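Long-range contacts in glycosyl hydrolase family 62 protein (Coprinopsis cinerea, PDB 5B6T), which hydrolyses alpha-L-arabinofuranosidic linkages, probably releasing arabinose side groups from the arabinoxylan of plant hemicellulose: residues A83-F87 and D143-I147; P129-N135 and E180-A184; N206-H212 and R224-S230. All coordinates share one frame; numbering follows the deposited sequence.

Contact 1: A83-F87 and D143-I147; sequences APQVF and DMWVI
The carboxamide of Gln-85 lies over one face of the Trp-145 indole, its NE2 3.2 Å above the ring plane and over the centre, the amide and ring planes 27° apart. Gln-85 CG, also over the face, makes a CH-pi contact 4.3 Å from the centroid of the six-membered ring. Outside the two segments, the indole NE1 donates to Val-199 O and the ring pairs edge-to-face with that of Tyr-200. With CG anti to the backbone N and the chain extended beyond it, Gln-85 carries its amide across to strand 143-147. Both ends of the amide are gripped by one residue, which fixes its rotation: Val-146 N donates to Gln-85 OE1 (2.8 Å, 176°), and Gln-85 NE2 gives one hydrogen to a lone pair of Val-146 O at 2.9 Å. Val-146 CG1 packs obliquely against Phe-87 CZ, 3.7 Å away. Near the strand starts, two waters link Ala-83 O to Met-144 N and O. The strand axes run 10° from parallel but 6.8 Å apart at closest, so side chains and water replace backbone pairing. Each strand is outermost in its own antiparallel sheet, and the contact joins adjacent blades of the GH62 beta-propeller.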
ATOM      1  N   ALA A  83      -2.227  -1.124   7.749  1.00  6.82           N
ATOM      2  CA  ALA A  83      -2.061  -0.752   6.332  1.00  6.71           C
ATOM      3  C   ALA A  83      -1.673   0.712   6.136  1.00  6.55           C
ATOM      4  O   ALA A  83      -2.480   1.560   5.726  1.00  7.37           O
ATOM      5  CB  ALA A  83      -3.284  -1.158   5.494  1.00  6.89           C
ATOM      6  N   PRO A  84      -0.411   1.014   6.416  1.00  6.15           N
ATOM      7  CA  PRO A  84       0.031   2.388   6.423  1.00  6.06           C
ATOM      8  C   PRO A  84       0.420   2.932   5.032  1.00  5.86           C
ATOM      9  O   PRO A  84       0.778   2.171   4.118  1.00  6.02           O
ATOM     10  CB  PRO A  84       1.260   2.330   7.324  1.00  5.97           C
ATOM     11  CG  PRO A  84       1.844   0.978   7.060  1.00  6.04           C
ATOM     12  CD  PRO A  84       0.665   0.085   6.830  1.00  5.84           C
ATOM     13  N   GLN A  85       0.416   4.270   4.910  1.00  5.55           N
ATOM     14  CA  GLN A  85       0.943   4.980   3.754  1.00  5.75           C
ATOM     15  C   GLN A  85       1.657   6.200   4.282  1.00  5.92           C
ATOM     16  O   GLN A  85       1.028   7.029   4.915  1.00  6.17           O
ATOM     17  CB  GLN A  85      -0.164   5.431   2.793  1.00  5.85           C
ATOM     18  CG  GLN A  85       0.408   6.149   1.569  1.00  5.91           C
ATOM     19  CD  GLN A  85      -0.585   7.055   0.891  1.00  6.05           C
ATOM     20  OE1 GLN A  85      -1.546   7.524   1.482  1.00  6.25           O
ATOM     21  NE2 GLN A  85      -0.307   7.353  -0.365  1.00  6.10           N
ATOM     22  N   VAL A  86       2.952   6.319   4.021  1.00  6.14           N
ATOM     23  CA  VAL A  86       3.726   7.483   4.438  1.00  6.54           C
ATOM     24  C   VAL A  86       4.020   8.424   3.275  1.00  6.40           C
ATOM     25  O   VAL A  86       4.348   7.977   2.180  1.00  6.92           O
ATOM     26  CB  VAL A  86       5.062   7.078   5.146  1.00  6.62           C
ATOM     27  CG1 VAL A  86       6.038   6.381   4.199  1.00  6.62           C
ATOM     28  CG2 VAL A  86       5.723   8.301   5.788  1.00  7.09           C
ATOM     29  N   PHE A  87       3.970   9.724   3.526  1.00  6.69           N
ATOM     30  CA  PHE A  87       4.356  10.727   2.515  1.00  6.93           C
ATOM     31  C   PHE A  87       4.590  12.055   3.211  1.00  7.18           C
ATOM     32  O   PHE A  87       4.115  12.269   4.329  1.00  7.73           O
ATOM     33  CB  PHE A  87       3.306  10.915   1.383  1.00  6.82           C
ATOM     34  CG  PHE A  87       1.937  11.282   1.874  1.00  7.02           C
ATOM     35  CD1 PHE A  87       1.559  12.618   1.993  1.00  7.54           C
ATOM     36  CD2 PHE A  87       0.989  10.303   2.168  1.00  7.11           C
ATOM     37  CE1 PHE A  87       0.310  12.962   2.466  1.00  7.40           C
ATOM     38  CE2 PHE A  87      -0.269  10.661   2.649  1.00  7.31           C
ATOM     39  CZ  PHE A  87      -0.612  11.984   2.745  1.00  7.32           C
ATOM     40  N   ASP A 143      -7.487   0.007   3.598  1.00  6.42           N
ATOM     41  CA  ASP A 143      -6.457   0.358   2.604  1.00  6.57           C
ATOM     42  C   ASP A 143      -6.613   1.767   2.058  1.00  6.69           C
ATOM     43  O   ASP A 143      -6.953   1.992   0.880  1.00  6.61           O
ATOM     44  CB  ASP A 143      -6.379  -0.729   1.515  1.00  6.85           C
ATOM     45  CG  ASP A 143      -6.077  -2.089   2.100  1.00  6.84           C
ATOM     46  OD1 ASP A 143      -5.523  -2.142   3.216  1.00  7.25           O
ATOM     47  OD2 ASP A 143      -6.350  -3.123   1.453  1.00  7.21           O
ATOM     48  N   MET A 144      -6.359   2.695   2.965  1.00  6.41           N
ATOM     49  CA  MET A 144      -6.554   4.122   2.749  1.00  6.73           C
ATOM     50  C   MET A 144      -5.343   4.689   2.033  1.00  6.54           C
ATOM     51  O   MET A 144      -4.206   4.472   2.477  1.00  7.21           O
ATOM     52  CB  MET A 144      -6.718   4.812   4.112  1.00  7.07           C
ATOM     53  CG  MET A 144      -7.691   4.127   5.047  1.00  7.59           C
ATOM     54  SD  MET A 144      -9.360   4.079   4.389  1.00  8.28           S
ATOM     55  CE  MET A 144     -10.146   2.986   5.586  1.00  8.08           C
ATOM     56  N   TRP A 145      -5.588   5.437   0.956  1.00  6.31           N
ATOM     57  CA  TRP A 145      -4.505   5.959   0.123  1.00  6.17           C
ATOM     58  C   TRP A 145      -4.765   7.386  -0.323  1.00  6.31           C
ATOM     59  O   TRP A 145      -5.802   7.663  -0.967  1.00  6.72           O
ATOM     60  CB  TRP A 145      -4.343   5.040  -1.096  1.00  6.17           C
ATOM     61  CG  TRP A 145      -3.241   5.469  -2.018  1.00  6.08           C
ATOM     62  CD1 TRP A 145      -3.309   6.412  -3.019  1.00  6.05           C
ATOM     63  CD2 TRP A 145      -1.915   4.963  -2.047  1.00  5.90           C
ATOM     64  NE1 TRP A 145      -2.098   6.538  -3.616  1.00  6.30           N
ATOM     65  CE2 TRP A 145      -1.220   5.646  -3.062  1.00  5.96           C
ATOM     66  CE3 TRP A 145      -1.242   3.992  -1.315  1.00  5.87           C
ATOM     67  CZ2 TRP A 145       0.135   5.401  -3.340  1.00  6.09           C
ATOM     68  CZ3 TRP A 145       0.085   3.768  -1.581  1.00  5.92           C
ATOM     69  CH2 TRP A 145       0.755   4.446  -2.601  1.00  6.06           C
ATOM     70  N   VAL A 146      -3.821   8.278  -0.037  1.00  6.23           N
ATOM     71  CA  VAL A 146      -3.867   9.678  -0.459  1.00  6.36           C
ATOM     72  C   VAL A 146      -2.949   9.917  -1.647  1.00  6.31           C
ATOM     73  O   VAL A 146      -1.815   9.451  -1.682  1.00  6.35           O
ATOM     74  CB  VAL A 146      -3.474  10.619   0.714  1.00  6.61           C
ATOM     75  CG1 VAL A 146      -3.260  12.053   0.221  1.00  6.71           C
ATOM     76  CG2 VAL A 146      -4.485  10.560   1.843  1.00  6.71           C
ATOM     77  N   ILE A 147      -3.450  10.689  -2.609  1.00  6.26           N
ATOM     78  CA  ILE A 147      -2.626  11.289  -3.667  1.00  6.40           C
ATOM     79  C   ILE A 147      -3.195  12.669  -3.973  1.00  6.69           C
ATOM     80  O   ILE A 147      -4.415  12.843  -4.085  1.00  6.95           O
ATOM     81  CB  ILE A 147      -2.507  10.391  -4.922  1.00  6.11           C
ATOM     82  CG1 ILE A 147      -1.711  11.093  -6.024  1.00  6.08           C
ATOM     83  CG2 ILE A 147      -3.865   9.918  -5.451  1.00  6.04           C
ATOM     84  CD1 ILE A 147      -1.328  10.206  -7.171  1.00  6.35           C
TER
HETATM   85  O   HOH W   1      -5.217   1.829   5.440  1.00  6.71           O
HETATM   86  O   HOH W   2      -2.288   2.818   3.330  1.00  7.05           O

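Contact 2: P129-N135 and E180-A184; sequences PAIIRNN and EPVIA
Helix 130-135 and strand 182-184 pass 9.5 Å apart at their axes, with 66° between their N-to-C directions; the nearest CA pair, Pro-129 and Glu-180 at 6.6 Å, falls where the helix starts. Pro-129 occupies the N-cap position, and the Glu-180 carboxylate reaches the first turn from the other segment. Ile-131 N donates to Glu-180 OE2 at 3.0 Å, approaching nearly along the C-O axis, while a water bridges Glu-180 OE1 and Ala-130 N. One acid thus serves two amides of the helix start, one directly and one through water, and its negative charge would probably be favoured by the helix dipole. A bend at chi2 (71°) turns the carboxylate toward these amides. Beside it the prolines cross at about a right angle, and Pro-129 CB sits tightly against Pro-181 CD at 3.5 Å. Ile-131 CG2 rests on Pro-181 O at 3.5 Å, while its CD1 reaches Ile-183 CG1 at 4.1 Å. Asn-135 ND2 donates back to Ile-131 O and touches Ile-183 CD1. The helix thus packs against the entry to outermost strand 182-186; Tyr-165 of neighbouring strand 163-170 touches Ile-132, Asn-135 and Ile-183, and Trp-141 meets Pro-129 and Ile-132.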
ATOM      1  N   PRO A 129     -18.595   6.747   5.668  1.00  8.69           N
ATOM      2  CA  PRO A 129     -19.519   7.430   4.777  1.00  8.77           C
ATOM      3  C   PRO A 129     -20.701   6.578   4.354  1.00  8.45           C
ATOM      4  O   PRO A 129     -20.565   5.358   4.223  1.00  8.38           O
ATOM      5  CB  PRO A 129     -18.647   7.778   3.567  1.00  9.15           C
ATOM      6  CG  PRO A 129     -17.270   7.936   4.146  1.00  8.99           C
ATOM      7  CD  PRO A 129     -17.184   6.871   5.212  1.00  9.20           C
ATOM      8  N   ALA A 130     -21.836   7.234   4.121  1.00  8.22           N
ATOM      9  CA  ALA A 130     -23.057   6.512   3.749  1.00  8.92           C
ATOM     10  C   ALA A 130     -22.856   5.620   2.547  1.00  8.82           C
ATOM     11  O   ALA A 130     -23.309   4.484   2.548  1.00  9.40           O
ATOM     12  CB  ALA A 130     -24.193   7.473   3.457  1.00  9.31           C
ATOM     13  N   ILE A 131     -22.176   6.102   1.510  1.00  8.68           N
ATOM     14  CA  ILE A 131     -22.034   5.264   0.311  1.00  8.45           C
ATOM     15  C   ILE A 131     -21.263   3.970   0.606  1.00  8.58           C
ATOM     16  O   ILE A 131     -21.472   2.911  -0.030  1.00  8.86           O
ATOM     17  CB  ILE A 131     -21.405   6.071  -0.852  1.00  8.86           C
ATOM     18  CG1 ILE A 131     -21.593   5.346  -2.173  1.00  9.10           C
ATOM     19  CG2 ILE A 131     -19.947   6.382  -0.558  1.00  8.68           C
ATOM     20  CD1 ILE A 131     -21.291   6.200  -3.383  1.00  9.74           C
ATOM     21  N   ILE A 132     -20.326   4.054   1.548  1.00  7.75           N
ATOM     22  CA  ILE A 132     -19.543   2.883   1.917  1.00  8.04           C
ATOM     23  C   ILE A 132     -20.379   1.940   2.791  1.00  7.92           C
ATOM     24  O   ILE A 132     -20.435   0.741   2.548  1.00  8.06           O
ATOM     25  CB  ILE A 132     -18.184   3.275   2.578  1.00  7.92           C
ATOM     26  CG1 ILE A 132     -17.404   4.160   1.602  1.00  8.06           C
ATOM     27  CG2 ILE A 132     -17.385   2.026   2.927  1.00  8.43           C
ATOM     28  CD1 ILE A 132     -16.018   4.570   2.066  1.00  8.15           C
ATOM     29  N   ARG A 133     -21.078   2.482   3.790  1.00  8.54           N
ATOM     30  CA  ARG A 133     -21.985   1.675   4.579  1.00  9.38           C
ATOM     31  C   ARG A 133     -23.006   0.965   3.690  1.00  9.01           C
ATOM     32  O   ARG A 133     -23.409  -0.188   3.943  1.00  9.05           O
ATOM     33  CB  ARG A 133     -22.778   2.540   5.549  1.00 10.42           C
ATOM     34  CG  ARG A 133     -21.947   3.242   6.609  1.00 11.48           C
ATOM     35  CD  ARG A 133     -22.772   3.750   7.806  1.00 12.97           C
ATOM     36  NE  ARG A 133     -24.010   4.406   7.451  1.00 15.02           N
ATOM     37  CZ  ARG A 133     -24.171   5.705   7.210  1.00 15.83           C
ATOM     38  NH1 ARG A 133     -23.152   6.575   7.252  1.00 17.10           N
ATOM     39  NH2 ARG A 133     -25.381   6.137   6.895  1.00 17.04           N
ATOM     40  N   ASN A 134     -23.458   1.672   2.656  1.00  9.25           N
ATOM     41  CA  ASN A 134     -24.512   1.103   1.844  1.00 10.19           C
ATOM     42  C   ASN A 134     -24.059  -0.048   0.950  1.00  9.76           C
ATOM     43  O   ASN A 134     -24.863  -0.955   0.653  1.00  9.99           O
ATOM     44  CB  ASN A 134     -25.188   2.182   1.037  1.00 11.58           C
ATOM     45  CG  ASN A 134     -26.079   3.060   1.894  1.00 13.23           C
ATOM     46  OD1 ASN A 134     -26.438   2.709   3.044  1.00 16.69           O
ATOM     47  ND2 ASN A 134     -26.434   4.214   1.353  1.00 15.22           N
ATOM     48  N   ASN A 135     -22.778  -0.048   0.560  1.00  8.90           N
ATOM     49  CA  ASN A 135     -22.234  -0.957  -0.441  1.00  9.00           C
ATOM     50  C   ASN A 135     -21.203  -1.966   0.067  1.00  8.26           C
ATOM     51  O   ASN A 135     -20.783  -2.832  -0.685  1.00  9.18           O
ATOM     52  CB  ASN A 135     -21.616  -0.128  -1.575  1.00  9.28           C
ATOM     53  CG  ASN A 135     -22.661   0.535  -2.419  1.00  9.72           C
ATOM     54  OD1 ASN A 135     -23.403  -0.164  -3.134  1.00 11.83           O
ATOM     55  ND2 ASN A 135     -22.788   1.841  -2.322  1.00 10.07           N
ATOM     56  N   GLU A 180     -18.061  13.500   0.306  1.00  9.37           N
ATOM     57  CA  GLU A 180     -18.647  12.177   0.260  1.00  9.81           C
ATOM     58  C   GLU A 180     -17.943  11.397  -0.851  1.00  9.16           C
ATOM     59  O   GLU A 180     -17.785  11.892  -1.960  1.00  9.40           O
ATOM     60  CB  GLU A 180     -20.153  12.252  -0.029  1.00 11.13           C
ATOM     61  CG  GLU A 180     -20.854  10.884  -0.082  1.00 12.31           C
ATOM     62  CD  GLU A 180     -21.014  10.163   1.270  1.00 13.80           C
ATOM     63  OE1 GLU A 180     -20.655  10.782   2.332  1.00 13.83           O
ATOM     64  OE2 GLU A 180     -21.515   8.974   1.265  1.00 12.25           O
ATOM     65  N   PRO A 181     -17.491  10.158  -0.573  1.00  8.58           N
ATOM     66  CA  PRO A 181     -16.840   9.445  -1.677  1.00  8.69           C
ATOM     67  C   PRO A 181     -17.757   9.121  -2.846  1.00  8.67           C
ATOM     68  O   PRO A 181     -18.969   8.960  -2.668  1.00  9.04           O
ATOM     69  CB  PRO A 181     -16.348   8.140  -1.035  1.00  8.70           C
ATOM     70  CG  PRO A 181     -16.536   8.305   0.428  1.00  9.14           C
ATOM     71  CD  PRO A 181     -17.576   9.338   0.640  1.00  8.83           C
ATOM     72  N   VAL A 182     -17.162   9.026  -4.039  1.00  8.52           N
ATOM     73  CA  VAL A 182     -17.823   8.411  -5.206  1.00  8.76           C
ATOM     74  C   VAL A 182     -17.217   7.018  -5.385  1.00  9.07           C
ATOM     75  O   VAL A 182     -16.168   6.711  -4.824  1.00  9.42           O
ATOM     76  CB  VAL A 182     -17.684   9.248  -6.509  1.00  9.28           C
ATOM     77  CG1 VAL A 182     -18.347  10.614  -6.320  1.00  9.74           C
ATOM     78  CG2 VAL A 182     -16.233   9.373  -6.938  1.00  9.58           C
ATOM     79  N   ILE A 183     -17.886   6.165  -6.130  1.00  9.13           N
ATOM     80  CA  ILE A 183     -17.320   4.865  -6.508  1.00  9.43           C
ATOM     81  C   ILE A 183     -16.457   5.142  -7.738  1.00  9.75           C
ATOM     82  O   ILE A 183     -16.960   5.492  -8.828  1.00 10.85           O
ATOM     83  CB  ILE A 183     -18.418   3.790  -6.763  1.00 10.12           C
ATOM     84  CG1 ILE A 183     -19.088   3.419  -5.421  1.00 10.62           C
ATOM     85  CG2 ILE A 183     -17.781   2.555  -7.397  1.00 10.37           C
ATOM     86  CD1 ILE A 183     -20.383   2.630  -5.494  1.00 11.16           C
ATOM     87  N   ALA A 184     -15.145   5.095  -7.547  1.00  8.92           N
ATOM     88  CA  ALA A 184     -14.196   5.306  -8.629  1.00  9.02           C
ATOM     89  C   ALA A 184     -14.093   4.117  -9.602  1.00  9.33           C
ATOM     90  O   ALA A 184     -13.787   4.290 -10.791  1.00  9.75           O
ATOM     91  CB  ALA A 184     -12.827   5.590  -8.046  1.00  9.15           C
TER
HETATM   92  O   HOH W   3     -22.072  10.051   4.508  1.00 15.91           O

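Contact 3: N206-H212 and R224-S230; sequences NEYLLLH and RSWTSTS
Six backbone hydrogen bonds join the antiparallel strands 207-212 and 224-228, with hydrogen-bonded pairs Tyr-208/Ser-228, Leu-210/Trp-226 and His-212/Arg-224 alternating with the non-hydrogen-bonded pairs Leu-209/Thr-227 and Leu-211/Ser-225. The straightest are Leu-210 N to Trp-226 O (2.9 Å, 170°) and Arg-224 N to His-212 O (3.0 Å, 171°). On the face carrying Leu-210 and Trp-226, these side chains lie side by side. Leu-210 CD2 meets Trp-226 CE3 at 3.7 Å, Leu-210 O lies at the indole edge in its plane, and His-212 CB packs obliquely on Trp-226 CZ3 at 3.8 Å. Elsewhere on the six-membered ring, Trp-226 CZ2 lies 3.5 Å above the guanidinium plane of Arg-224, over its centre. That guanidinium is also held by a salt bridge to Asp-240 and a hydrogen bond to Arg-192 O. On the opposite face, Leu-211 CD2 touches Ser-225 CB at 3.7 Å, and Leu-209 CD1 approaches Trp-226 O at 3.5 Å, carried toward the neighbouring strand by a CG anti to the backbone N (chi1 178°). At the end of the pairing, the ring of Tyr-208 has Ser-228 O and Thr-229 O at its edge, and a water links Thr-229 O to Asn-206 O, the latter weakly. Met-185 of strand 182-186 touches Leu-210 and Trp-226. The strands form a beta hairpin in one blade of the five-bladed propeller characteristic of GH62.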
ATOM      1  N   ASN A 206       1.386  12.999 -18.524  1.00 17.70           N
ATOM      2  CA  ASN A 206       0.239  13.583 -17.858  1.00 18.36           C
ATOM      3  C   ASN A 206      -0.722  12.458 -17.523  1.00 16.70           C
ATOM      4  O   ASN A 206      -1.906  12.514 -17.832  1.00 18.50           O
ATOM      5  CB  ASN A 206      -0.439  14.639 -18.739  1.00 19.81           C
ATOM      6  CG  ASN A 206       0.438  15.867 -18.965  1.00 22.53           C
ATOM      7  OD1 ASN A 206       0.620  16.316 -20.110  1.00 26.07           O
ATOM      8  ND2 ASN A 206       0.985  16.415 -17.890  1.00 21.76           N
ATOM      9  N   GLU A 207      -0.182  11.417 -16.915  1.00 14.87           N
ATOM     10  CA  GLU A 207      -0.972  10.230 -16.584  1.00 14.00           C
ATOM     11  C   GLU A 207      -0.720   9.754 -15.164  1.00 11.70           C
ATOM     12  O   GLU A 207       0.336  10.015 -14.571  1.00 11.13           O
ATOM     13  CB  GLU A 207      -0.634   9.081 -17.509  1.00 16.62           C
ATOM     14  CG  GLU A 207      -1.210   9.200 -18.905  1.00 19.49           C
ATOM     15  CD  GLU A 207      -0.725   8.053 -19.758  1.00 22.14           C
ATOM     16  OE1 GLU A 207       0.512   7.956 -19.935  1.00 27.48           O
ATOM     17  OE2 GLU A 207      -1.556   7.236 -20.208  1.00 25.54           O
ATOM     18  N   TYR A 208      -1.682   8.965 -14.692  1.00  9.38           N
ATOM     19  CA  TYR A 208      -1.667   8.313 -13.392  1.00  8.88           C
ATOM     20  C   TYR A 208      -1.790   6.809 -13.566  1.00  8.48           C
ATOM     21  O   TYR A 208      -2.383   6.322 -14.545  1.00  8.51           O
ATOM     22  CB  TYR A 208      -2.801   8.854 -12.521  1.00  8.93           C
ATOM     23  CG  TYR A 208      -2.631  10.336 -12.272  1.00  9.16           C
ATOM     24  CD1 TYR A 208      -3.101  11.259 -13.190  1.00  9.44           C
ATOM     25  CD2 TYR A 208      -1.933  10.814 -11.162  1.00  9.41           C
ATOM     26  CE1 TYR A 208      -2.923  12.618 -13.006  1.00  9.89           C
ATOM     27  CE2 TYR A 208      -1.738  12.175 -10.968  1.00  9.40           C
ATOM     28  CZ  TYR A 208      -2.227  13.072 -11.902  1.00  9.90           C
ATOM     29  OH  TYR A 208      -2.031  14.426 -11.732  1.00 11.03           O
ATOM     30  N   LEU A 209      -1.221   6.087 -12.616  1.00  7.81           N
ATOM     31  CA  LEU A 209      -1.248   4.609 -12.558  1.00  7.70           C
ATOM     32  C   LEU A 209      -2.082   4.164 -11.340  1.00  7.47           C
ATOM     33  O   LEU A 209      -1.828   4.608 -10.239  1.00  8.15           O
ATOM     34  CB  LEU A 209       0.172   4.086 -12.412  1.00  7.87           C
ATOM     35  CG  LEU A 209       0.350   2.577 -12.287  1.00  8.24           C
ATOM     36  CD1 LEU A 209      -0.091   1.804 -13.521  1.00  8.33           C
ATOM     37  CD2 LEU A 209       1.790   2.246 -11.952  1.00  8.10           C
ATOM     38  N   LEU A 210      -3.058   3.277 -11.574  1.00  7.15           N
ATOM     39  CA  LEU A 210      -3.821   2.613 -10.499  1.00  6.92           C
ATOM     40  C   LEU A 210      -3.432   1.135 -10.471  1.00  7.02           C
ATOM     41  O   LEU A 210      -3.493   0.459 -11.494  1.00  7.30           O
ATOM     42  CB  LEU A 210      -5.324   2.704 -10.782  1.00  7.03           C
ATOM     43  CG  LEU A 210      -6.252   1.863  -9.902  1.00  7.23           C
ATOM     44  CD1 LEU A 210      -6.233   2.325  -8.460  1.00  7.30           C
ATOM     45  CD2 LEU A 210      -7.670   1.926 -10.474  1.00  7.64           C
ATOM     46  N   LEU A 211      -3.012   0.654  -9.297  1.00  6.86           N
ATOM     47  CA  LEU A 211      -2.819  -0.764  -9.036  1.00  7.00           C
ATOM     48  C   LEU A 211      -3.860  -1.190  -8.039  1.00  7.01           C
ATOM     49  O   LEU A 211      -4.270  -0.408  -7.189  1.00  7.17           O
ATOM     50  CB  LEU A 211      -1.433  -1.044  -8.427  1.00  6.90           C
ATOM     51  CG  LEU A 211      -0.251  -0.416  -9.167  1.00  6.98           C
ATOM     52  CD1 LEU A 211       1.063  -0.671  -8.429  1.00  6.93           C
ATOM     53  CD2 LEU A 211      -0.188  -0.868 -10.637  1.00  7.01           C
ATOM     54  N   HIS A 212      -4.311  -2.434  -8.131  1.00  7.18           N
ATOM     55  CA  HIS A 212      -5.309  -2.903  -7.168  1.00  7.42           C
ATOM     56  C   HIS A 212      -5.157  -4.420  -7.059  1.00  7.47           C
ATOM     57  O   HIS A 212      -4.968  -5.090  -8.068  1.00  7.59           O
ATOM     58  CB  HIS A 212      -6.727  -2.531  -7.670  1.00  7.91           C
ATOM     59  CG  HIS A 212      -7.773  -2.459  -6.624  1.00  8.42           C
ATOM     60  ND1 HIS A 212      -8.270  -3.560  -5.954  1.00  8.22           N
ATOM     61  CD2 HIS A 212      -8.470  -1.394  -6.158  1.00  8.90           C
ATOM     62  CE1 HIS A 212      -9.195  -3.165  -5.095  1.00  8.29           C
ATOM     63  NE2 HIS A 212      -9.355  -1.866  -5.222  1.00  9.22           N
ATOM     64  N   ARG A 224      -3.732  -6.005 -10.596  1.00  7.85           N
ATOM     65  CA  ARG A 224      -4.191  -5.433 -11.854  1.00  8.07           C
ATOM     66  C   ARG A 224      -3.779  -3.992 -11.934  1.00  8.13           C
ATOM     67  O   ARG A 224      -3.539  -3.360 -10.912  1.00  7.81           O
ATOM     68  CB  ARG A 224      -5.711  -5.567 -11.959  1.00  8.11           C
ATOM     69  CG  ARG A 224      -6.181  -7.023 -11.906  1.00  8.64           C
ATOM     70  CD  ARG A 224      -7.685  -7.175 -11.881  1.00  8.98           C
ATOM     71  NE  ARG A 224      -8.320  -6.768 -13.131  1.00  9.43           N
ATOM     72  CZ  ARG A 224      -9.562  -6.276 -13.232  1.00  9.98           C
ATOM     73  NH1 ARG A 224     -10.333  -6.143 -12.148  1.00  9.81           N
ATOM     74  NH2 ARG A 224     -10.039  -5.921 -14.417  1.00 10.18           N
ATOM     75  N   SER A 225      -3.717  -3.459 -13.155  1.00  8.05           N
ATOM     76  CA  SER A 225      -3.285  -2.076 -13.368  1.00  8.15           C
ATOM     77  C   SER A 225      -4.088  -1.388 -14.453  1.00  8.31           C
ATOM     78  O   SER A 225      -4.534  -2.026 -15.429  1.00  8.23           O
ATOM     79  CB  SER A 225      -1.802  -2.024 -13.737  1.00  8.47           C
ATOM     80  OG  SER A 225      -1.507  -2.813 -14.900  1.00  8.44           O
ATOM     81  N   TRP A 226      -4.211  -0.075 -14.267  1.00  8.13           N
ATOM     82  CA  TRP A 226      -4.926   0.823 -15.172  1.00  7.92           C
ATOM     83  C   TRP A 226      -4.185   2.132 -15.222  1.00  8.01           C
ATOM     84  O   TRP A 226      -3.432   2.468 -14.299  1.00  7.29           O
ATOM     85  CB  TRP A 226      -6.340   1.123 -14.655  1.00  8.48           C
ATOM     86  CG  TRP A 226      -7.270  -0.008 -14.507  1.00  8.03           C
ATOM     87  CD1 TRP A 226      -8.288  -0.344 -15.359  1.00  8.57           C
ATOM     88  CD2 TRP A 226      -7.352  -0.940 -13.426  1.00  8.12           C
ATOM     89  NE1 TRP A 226      -8.987  -1.410 -14.889  1.00  8.50           N
ATOM     90  CE2 TRP A 226      -8.425  -1.816 -13.709  1.00  8.16           C
ATOM     91  CE3 TRP A 226      -6.625  -1.134 -12.248  1.00  7.99           C
ATOM     92  CZ2 TRP A 226      -8.777  -2.875 -12.860  1.00  8.51           C
ATOM     93  CZ3 TRP A 226      -6.996  -2.177 -11.413  1.00  8.39           C
ATOM     94  CH2 TRP A 226      -8.062  -3.002 -11.714  1.00  8.46           C
ATOM     95  N   THR A 227      -4.459   2.918 -16.263  1.00  7.88           N
ATOM     96  CA  THR A 227      -3.970   4.308 -16.314  1.00  8.40           C
ATOM     97  C   THR A 227      -5.081   5.274 -16.672  1.00  8.34           C
ATOM     98  O   THR A 227      -6.120   4.875 -17.229  1.00  8.57           O
ATOM     99  CB  THR A 227      -2.838   4.507 -17.341  1.00  8.78           C
ATOM    100  OG1 THR A 227      -3.346   4.198 -18.656  1.00  9.77           O
ATOM    101  CG2 THR A 227      -1.650   3.598 -17.030  1.00  8.94           C
ATOM    102  N   SER A 228      -4.848   6.548 -16.368  1.00  8.75           N
ATOM    103  CA  SER A 228      -5.805   7.605 -16.631  1.00  9.63           C
ATOM    104  C   SER A 228      -5.083   8.932 -16.739  1.00  9.94           C
ATOM    105  O   SER A 228      -4.012   9.109 -16.165  1.00 10.00           O
ATOM    106  CB  SER A 228      -6.841   7.729 -15.521  1.00  9.88           C
ATOM    107  OG  SER A 228      -7.807   8.749 -15.794  1.00 10.80           O
ATOM    108  N   THR A 229      -5.668   9.891 -17.446  1.00 10.74           N
ATOM    109  CA  THR A 229      -5.123  11.245 -17.430  1.00 12.16           C
ATOM    110  C   THR A 229      -5.503  12.003 -16.157  1.00 11.97           C
ATOM    111  O   THR A 229      -4.973  13.081 -15.906  1.00 13.69           O
ATOM    112  CB  THR A 229      -5.602  12.059 -18.652  1.00 13.36           C
ATOM    113  OG1 THR A 229      -7.006  12.132 -18.652  1.00 18.33           O
ATOM    114  CG2 THR A 229      -5.166  11.397 -19.882  1.00 13.44           C
ATOM    115  N   SER A 230      -6.454  11.501 -15.375  1.00 11.19           N
ATOM    116  CA  SER A 230      -6.845  12.158 -14.123  1.00 11.17           C
ATOM    117  C   SER A 230      -6.896  11.168 -12.974  1.00 10.14           C
ATOM    118  O   SER A 230      -7.255   9.997 -13.136  1.00  9.71           O
ATOM    119  CB  SER A 230      -8.243  12.756 -14.293  1.00 11.31           C
ATOM    120  OG  SER A 230      -8.753  13.291 -13.078  1.00 12.91           O
TER
HETATM  121  O   HOH W   4      -3.019  14.885 -16.167  1.00 24.13           O

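Overall arrangement
The centre of contact 1 lies about 6 Å from that of the chain and the contact is wholly buried; contact 3, its centre about 15 Å out, is mostly buried, and contact 2, its centre about 21 Å out, is partly exposed. Contacts 1 and 2 reach the same sheet at its two outermost strands, 142-148 and 182-186, while contact 3 lies within the next sheet along the chain. Contacts 1 and 3 meet directly, Ile-147 CD1 packing on Tyr-208 CD2 at 4.1 Å. The chemistry follows location: between blades, side-chain amide bonds and bridging waters; within a blade, continuous backbone pairing; at the periphery, a carboxylate at a helix start beside aliphatic and proline packing.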